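Local structure of Lin1840 protein (Listeria innocua serovar 6a, 4ZOC) at residues D242-A246 with T247-W251; G281-N285 with P286-A290. The protein is a family 3 beta-glucosidase of beta-1,2-glucan metabolism that probably releases beta-D-glucose from the non-reducing ends of its substrates. The protein carries 2 engineered substitutions. All coordinates share one frame; numbering follows the deposited sequence.

Interaction 1. Residues D242-A246 with T247-W251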
ATOM      1  N   ASP A 242       1.037  12.518  -7.039  1.00  8.48           N
ATOM      2  CA  ASP A 242       2.356  12.916  -6.618  1.00  9.31           C
ATOM      3  C   ASP A 242       2.412  14.250  -5.838  1.00 10.19           C
ATOM      4  O   ASP A 242       3.165  15.181  -6.169  1.00 10.95           O
ATOM      5  CB  ASP A 242       3.296  12.909  -7.820  1.00 10.56           C
ATOM      6  CG  ASP A 242       4.762  12.782  -7.407  1.00 11.77           C
ATOM      7  OD1 ASP A 242       5.101  12.660  -6.233  1.00 10.31           O
ATOM      8  OD2 ASP A 242       5.568  12.833  -8.339  1.00 13.42           O
ATOM      9  N   GLY A 243       1.640  14.275  -4.751  1.00  9.70           N
ATOM     10  CA  GLY A 243       1.628  15.364  -3.792  1.00  9.15           C
ATOM     11  C   GLY A 243       0.797  16.587  -4.187  1.00  9.18           C
ATOM     12  O   GLY A 243       0.611  17.434  -3.347  1.00 10.42           O
ATOM     13  N   ILE A 244       0.275  16.634  -5.419  1.00  7.17           N
ATOM     14  CA  ILE A 244      -0.603  17.763  -5.816  1.00  8.32           C
ATOM     15  C   ILE A 244      -1.986  17.294  -6.094  1.00  7.13           C
ATOM     16  O   ILE A 244      -2.193  16.456  -6.967  1.00  6.71           O
ATOM     17  CB  ILE A 244      -0.042  18.559  -6.995  1.00  9.09           C
ATOM     18  CG1 ILE A 244       1.386  18.948  -6.685  1.00  8.96           C
ATOM     19  CG2 ILE A 244      -0.878  19.766  -7.337  1.00  9.70           C
ATOM     20  CD1 ILE A 244       2.079  19.556  -7.915  1.00 10.75           C
ATOM     21  N   PRO A 245      -2.973  17.878  -5.358  1.00  6.52           N
ATOM     22  CA  PRO A 245      -4.369  17.509  -5.631  1.00  7.49           C
ATOM     23  C   PRO A 245      -4.686  17.531  -7.113  1.00  7.88           C
ATOM     24  O   PRO A 245      -4.384  18.529  -7.798  1.00  8.83           O
ATOM     25  CB  PRO A 245      -5.144  18.575  -4.865  1.00  6.91           C
ATOM     26  CG  PRO A 245      -4.271  18.867  -3.735  1.00  6.88           C
ATOM     27  CD  PRO A 245      -2.896  18.934  -4.345  1.00  6.62           C
ATOM     28  N   ALA A 246      -5.314  16.468  -7.635  1.00  7.13           N
ATOM     29  CA  ALA A 246      -5.524  16.371  -9.070  1.00  7.27           C
ATOM     30  C   ALA A 246      -6.162  17.645  -9.666  1.00  6.72           C
ATOM     31  O   ALA A 246      -5.829  18.083 -10.792  1.00  8.15           O
ATOM     32  CB  ALA A 246      -6.386  15.143  -9.391  1.00  6.91           C
ATOM     33  N   THR A 247      -7.095  18.238  -8.933  1.00  8.22           N
ATOM     34  CA  THR A 247      -7.921  19.363  -9.444  1.00  8.45           C
ATOM     35  C   THR A 247      -7.059  20.565  -9.803  1.00  8.33           C
ATOM     36  O   THR A 247      -7.368  21.268 -10.785  1.00  9.62           O
ATOM     37  CB  THR A 247      -9.011  19.729  -8.390  1.00  9.41           C
ATOM     38  OG1 THR A 247      -9.809  18.529  -8.216  1.00  9.10           O
ATOM     39  CG2 THR A 247      -9.896  20.917  -8.821  1.00  9.62           C
ATOM     40  N   MET A 248      -5.985  20.770  -9.050  1.00  7.64           N
ATOM     41  CA  MET A 248      -5.048  21.886  -9.389  1.00  8.24           C
ATOM     42  C   MET A 248      -3.696  21.403  -9.874  1.00  9.93           C
ATOM     43  O   MET A 248      -2.693  22.136  -9.777  1.00 11.17           O
ATOM     44  CB  MET A 248      -4.880  22.835  -8.181  1.00 10.29           C
ATOM     45  CG  MET A 248      -4.296  22.239  -6.914  1.00  9.74           C
ATOM     46  SD  MET A 248      -3.775  23.424  -5.671  1.00 10.86           S
ATOM     47  CE  MET A 248      -2.133  23.850  -6.300  1.00 11.35           C
ATOM     48  N   ASN A 249      -3.648  20.183 -10.416  1.00 10.54           N
ATOM     49  CA  ASN A 249      -2.370  19.644 -10.867  1.00 10.59           C
ATOM     50  C   ASN A 249      -2.142  19.989 -12.335  1.00  9.35           C
ATOM     51  O   ASN A 249      -2.745  19.425 -13.190  1.00  9.92           O
ATOM     52  CB  ASN A 249      -2.320  18.182 -10.592  1.00  9.41           C
ATOM     53  CG  ASN A 249      -0.971  17.584 -10.859  1.00 10.55           C
ATOM     54  OD1 ASN A 249      -0.298  17.965 -11.779  1.00 10.55           O
ATOM     55  ND2 ASN A 249      -0.590  16.599 -10.028  1.00  9.65           N
ATOM     56  N   LYS A 250      -1.298  21.003 -12.595  1.00 11.30           N
ATOM     57  CA  LYS A 250      -1.153  21.533 -13.935  1.00 10.70           C
ATOM     58  C   LYS A 250      -0.552  20.547 -14.832  1.00 10.05           C
ATOM     59  O   LYS A 250      -0.933  20.408 -16.004  1.00 10.01           O
ATOM     60  CB  LYS A 250      -0.259  22.820 -13.993  1.00 18.01           C
ATOM     61  CG  LYS A 250      -0.686  23.919 -13.137  1.00 21.08           C
ATOM     62  CD  LYS A 250       0.148  25.198 -13.394  1.00 27.78           C
ATOM     63  CE  LYS A 250       0.619  25.821 -12.092  1.00 38.21           C
ATOM     64  NZ  LYS A 250      -0.499  26.465 -11.311  1.00 33.17           N
ATOM     65  N   TRP A 251       0.491  19.879 -14.346  1.00 12.29           N
ATOM     66  CA  TRP A 251       1.155  18.874 -15.137  1.00 11.96           C
ATOM     67  C   TRP A 251       0.128  17.808 -15.559  1.00 10.27           C
ATOM     68  O   TRP A 251      -0.029  17.468 -16.717  1.00 10.57           O
ATOM     69  CB  TRP A 251       2.306  18.212 -14.355  1.00 12.20           C
ATOM     70  CG  TRP A 251       2.775  16.958 -15.058  1.00 12.28           C
ATOM     71  CD1 TRP A 251       3.629  16.883 -16.077  1.00 13.53           C
ATOM     72  CD2 TRP A 251       2.440  15.618 -14.708  1.00 13.37           C
ATOM     73  NE1 TRP A 251       3.813  15.579 -16.442  1.00 14.88           N
ATOM     74  CE2 TRP A 251       3.081  14.783 -15.612  1.00 15.89           C
ATOM     75  CE3 TRP A 251       1.625  15.053 -13.724  1.00 12.14           C
ATOM     76  CZ2 TRP A 251       2.961  13.388 -15.574  1.00 13.16           C
ATOM     77  CZ3 TRP A 251       1.486  13.702 -13.692  1.00 16.49           C
ATOM     78  CH2 TRP A 251       2.190  12.863 -14.592  1.00 17.74           C
TER
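Ile244 and Pro245 meet Met248 and Asn249 where a short beta-hairpin runs through a 3-10 turn into the N-cap of helix 250-260, in the loop that follows barrel strand 233-236 of the TIM-barrel domain. Two backbone bonds close the turn. Met248 N reaches Pro245 O at 3.0 Å and Asn249 N reaches Ala246 O at 3.1 Å. The second acceptor is shared, since the side-chain amide of Asn253, one turn into the helix, also donates to it. A few apolar contacts accompany these bonds: Ile244 CG2 rests beside Asn249 CA (3.8 Å) and also approaches Met248 CG (4.2 Å), while Pro245 CB lies 4.3 Å from the same Met248 CG. Asn249 folds back along the strand because its CG is anti to the backbone N (chi1 -172°). Asn249 ND2 thereby lies alongside Ile244 CB and gives a weak hydrogen bond to Ile244 O at 3.5 Å. The amide's other end works in the opposite sense of the chain, OD1 capping the helix through Leu252 N, so one flat group spans strand and helix. Farther out, the hydroxyl of Thr247 is hydrogen-bonded to that of Thr236, tying the turn to the barrel strand, and at the hairpin tip Asp242 forms a salt bridge with Arg213 of the second subunit. Asn249 OD1 also lies in the plane of the Trp251 indole, at the ring edge.

Interaction 2. Residues G281-N285 with P286-A290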
ATOM      1  N   GLY A 281      -4.006  21.549   1.708  1.00  9.29           N
ATOM      2  CA  GLY A 281      -2.849  22.386   2.060  1.00  9.17           C
ATOM      3  C   GLY A 281      -1.991  22.823   0.916  1.00  9.06           C
ATOM      4  O   GLY A 281      -0.753  23.031   1.087  1.00 10.30           O
ATOM      5  N   THR A 282      -2.626  22.923  -0.270  1.00  8.71           N
ATOM      6  CA  THR A 282      -1.920  23.408  -1.452  1.00 10.43           C
ATOM      7  C   THR A 282      -2.559  24.735  -1.995  1.00 11.38           C
ATOM      8  O   THR A 282      -2.197  25.206  -3.067  1.00 11.70           O
ATOM      9  CB  THR A 282      -1.834  22.334  -2.545  1.00  9.48           C
ATOM     10  OG1 THR A 282      -3.181  21.899  -2.896  1.00 10.98           O
ATOM     11  CG2 THR A 282      -1.003  21.110  -2.064  1.00 10.85           C
ATOM     12  N   ALA A 283      -3.493  25.313  -1.261  1.00  9.36           N
ATOM     13  CA  ALA A 283      -3.959  26.657  -1.550  1.00 10.03           C
ATOM     14  C   ALA A 283      -4.321  27.230  -0.186  1.00 11.04           C
ATOM     15  O   ALA A 283      -4.905  26.558   0.647  1.00 12.14           O
ATOM     16  CB  ALA A 283      -5.139  26.677  -2.490  1.00 10.15           C
ATOM     17  N   ARG A 284      -4.030  28.514   0.030  1.00 10.28           N
ATOM     18  CA  ARG A 284      -4.250  29.095   1.376  1.00 10.67           C
ATOM     19  C   ARG A 284      -5.703  29.510   1.611  1.00 10.09           C
ATOM     20  O   ARG A 284      -6.181  29.560   2.717  1.00 11.50           O
ATOM     21  CB  ARG A 284      -3.252  30.311   1.600  1.00 13.72           C
ATOM     22  CG  ARG A 284      -3.239  30.923   3.036  1.00 16.25           C
ATOM     23  CD  ARG A 284      -2.081  31.942   3.200  1.00 20.36           C
ATOM     24  NE  ARG A 284      -1.767  32.209   4.623  1.00 24.73           N
ATOM     25  CZ  ARG A 284      -0.574  32.624   5.154  1.00 29.54           C
ATOM     26  NH1 ARG A 284      -0.447  32.832   6.468  1.00 25.21           N
ATOM     27  NH2 ARG A 284       0.522  32.862   4.423  1.00 30.63           N
ATOM     28  N   ASN A 285      -6.410  29.770   0.556  1.00 10.07           N
ATOM     29  CA  ASN A 285      -7.770  30.374   0.670  1.00 11.28           C
ATOM     30  C   ASN A 285      -8.515  30.148  -0.636  1.00 14.82           C
ATOM     31  O   ASN A 285      -7.915  29.651  -1.626  1.00 12.63           O
ATOM     32  CB  ASN A 285      -7.657  31.869   1.001  1.00 12.27           C
ATOM     33  CG  ASN A 285      -6.714  32.611   0.057  1.00 13.82           C
ATOM     34  OD1 ASN A 285      -6.679  32.373  -1.133  1.00 15.15           O
ATOM     35  ND2 ASN A 285      -5.920  33.503   0.611  1.00 20.57           N
ATOM     36  N   PRO A 286      -9.817  30.516  -0.688  1.00 11.61           N
ATOM     37  CA  PRO A 286     -10.564  30.387  -1.964  1.00 12.69           C
ATOM     38  C   PRO A 286      -9.981  31.091  -3.162  1.00  9.79           C
ATOM     39  O   PRO A 286     -10.190  30.677  -4.291  1.00  8.59           O
ATOM     40  CB  PRO A 286     -11.963  30.892  -1.603  1.00 14.90           C
ATOM     41  CG  PRO A 286     -12.060  30.604  -0.159  1.00 14.11           C
ATOM     42  CD  PRO A 286     -10.687  30.900   0.403  1.00 13.04           C
ATOM     43  N   LYS A 287      -9.268  32.191  -2.942  1.00 11.45           N
ATOM     44  CA  LYS A 287      -8.690  32.940  -4.046  1.00 11.31           C
ATOM     45  C   LYS A 287      -7.561  32.140  -4.716  1.00 10.98           C
ATOM     46  O   LYS A 287      -7.489  32.024  -5.904  1.00  9.93           O
ATOM     47  CB  LYS A 287      -8.178  34.304  -3.498  1.00 14.40           C
ATOM     48  CG  LYS A 287      -7.568  35.203  -4.552  1.00 15.01           C
ATOM     49  CD  LYS A 287      -7.189  36.543  -3.936  1.00 22.76           C
ATOM     50  CE  LYS A 287      -6.781  37.500  -5.039  1.00 22.48           C
ATOM     51  NZ  LYS A 287      -6.441  38.772  -4.383  1.00 27.98           N
ATOM     52  N   GLU A 288      -6.722  31.511  -3.903  1.00  8.08           N
ATOM     53  CA  GLU A 288      -5.727  30.667  -4.469  1.00  9.40           C
ATOM     54  C   GLU A 288      -6.303  29.388  -5.131  1.00  9.09           C
ATOM     55  O   GLU A 288      -5.824  28.962  -6.171  1.00 12.69           O
ATOM     56  CB  GLU A 288      -4.677  30.290  -3.366  1.00 11.42           C
ATOM     57  CG  GLU A 288      -3.782  31.498  -2.987  1.00 12.00           C
ATOM     58  CD  GLU A 288      -2.532  31.145  -2.216  1.00 16.08           C
ATOM     59  OE1 GLU A 288      -2.327  29.961  -1.794  1.00 14.65           O
ATOM     60  OE2 GLU A 288      -1.766  32.097  -1.953  1.00 16.37           O
ATOM     61  N   ALA A 289      -7.281  28.773  -4.472  1.00 10.52           N
ATOM     62  CA  ALA A 289      -7.970  27.596  -5.012  1.00 12.02           C
ATOM     63  C   ALA A 289      -8.507  27.869  -6.419  1.00 12.37           C
ATOM     64  O   ALA A 289      -8.268  27.107  -7.373  1.00 10.97           O
ATOM     65  CB  ALA A 289      -9.102  27.170  -4.096  1.00 14.62           C
ATOM     66  N   ALA A 290      -9.157  29.032  -6.573  1.00 11.70           N
ATOM     67  CA  ALA A 290      -9.634  29.499  -7.883  1.00 10.33           C
ATOM     68  C   ALA A 290      -8.504  29.699  -8.865  1.00 10.56           C
ATOM     69  O   ALA A 290      -8.531  29.252 -10.008  1.00 12.13           O
ATOM     70  CB  ALA A 290     -10.424  30.819  -7.680  1.00  9.03           C
TER
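The carboxamide of Asn285 and the carboxylate of Glu288 are the flat groups that meet here, and each is approached by a backbone N-H of the other's segment. Glu288 N points at Asn285 OD1 almost end-on to the side-chain carbonyl (2.9 Å, C=O...N angle 174°). The Glu288 carboxylate, in contrast, is met above its plane: Arg284 N lies 2.9 Å from Glu288 OE1 and 47° out of that plane, with Arg284 CB nearby at 3.5 Å. Asn285 is thus the N-cap of helix 286-295, its CG tucked between backbone N and carbonyl carbon (chi1 51°) to bring OD1 over the first turn. Glu288 answers with a bond to the residue before the cap, so the reciprocal pattern resembles a capping box without matching its usual register. Asn285 O starts the regular helical pattern by accepting from Ala289 N at 3.0 Å. Ala283 closes the apolar side, its CB 3.7 Å from Glu288 CB and 4.3 Å from Ala289 CB. The Arg284 guanidinium turns away to a salt bridge with Glu718 of the second subunit. The first turn of helix 286-295 packs against helix 306-316 through Pro286, Lys287 and Ala289.

From the N terminus, the chain leaves barrel strand 233-236, forms the small hairpin 240-245 and enters helix 250-260 through interaction 1. It then returns through strand 266-268 and helix 273-276 to a loop that interaction 2 closes onto helix 286-295. The two contacts follow in series, neither enclosing nor crossing the other. Both are local contacts at the N-terminal ends of helices, and they touch through Thr282, whose OG1 packs 3.2 Å from Met248 SD and 3.3 Å from Pro245 CD. The Lys250–Glu295 salt bridge links helices 250-260 and 286-295 directly. Both contacts also face the second subunit, so this part of the TIM-barrel domain contributes to the contact between the two subunits.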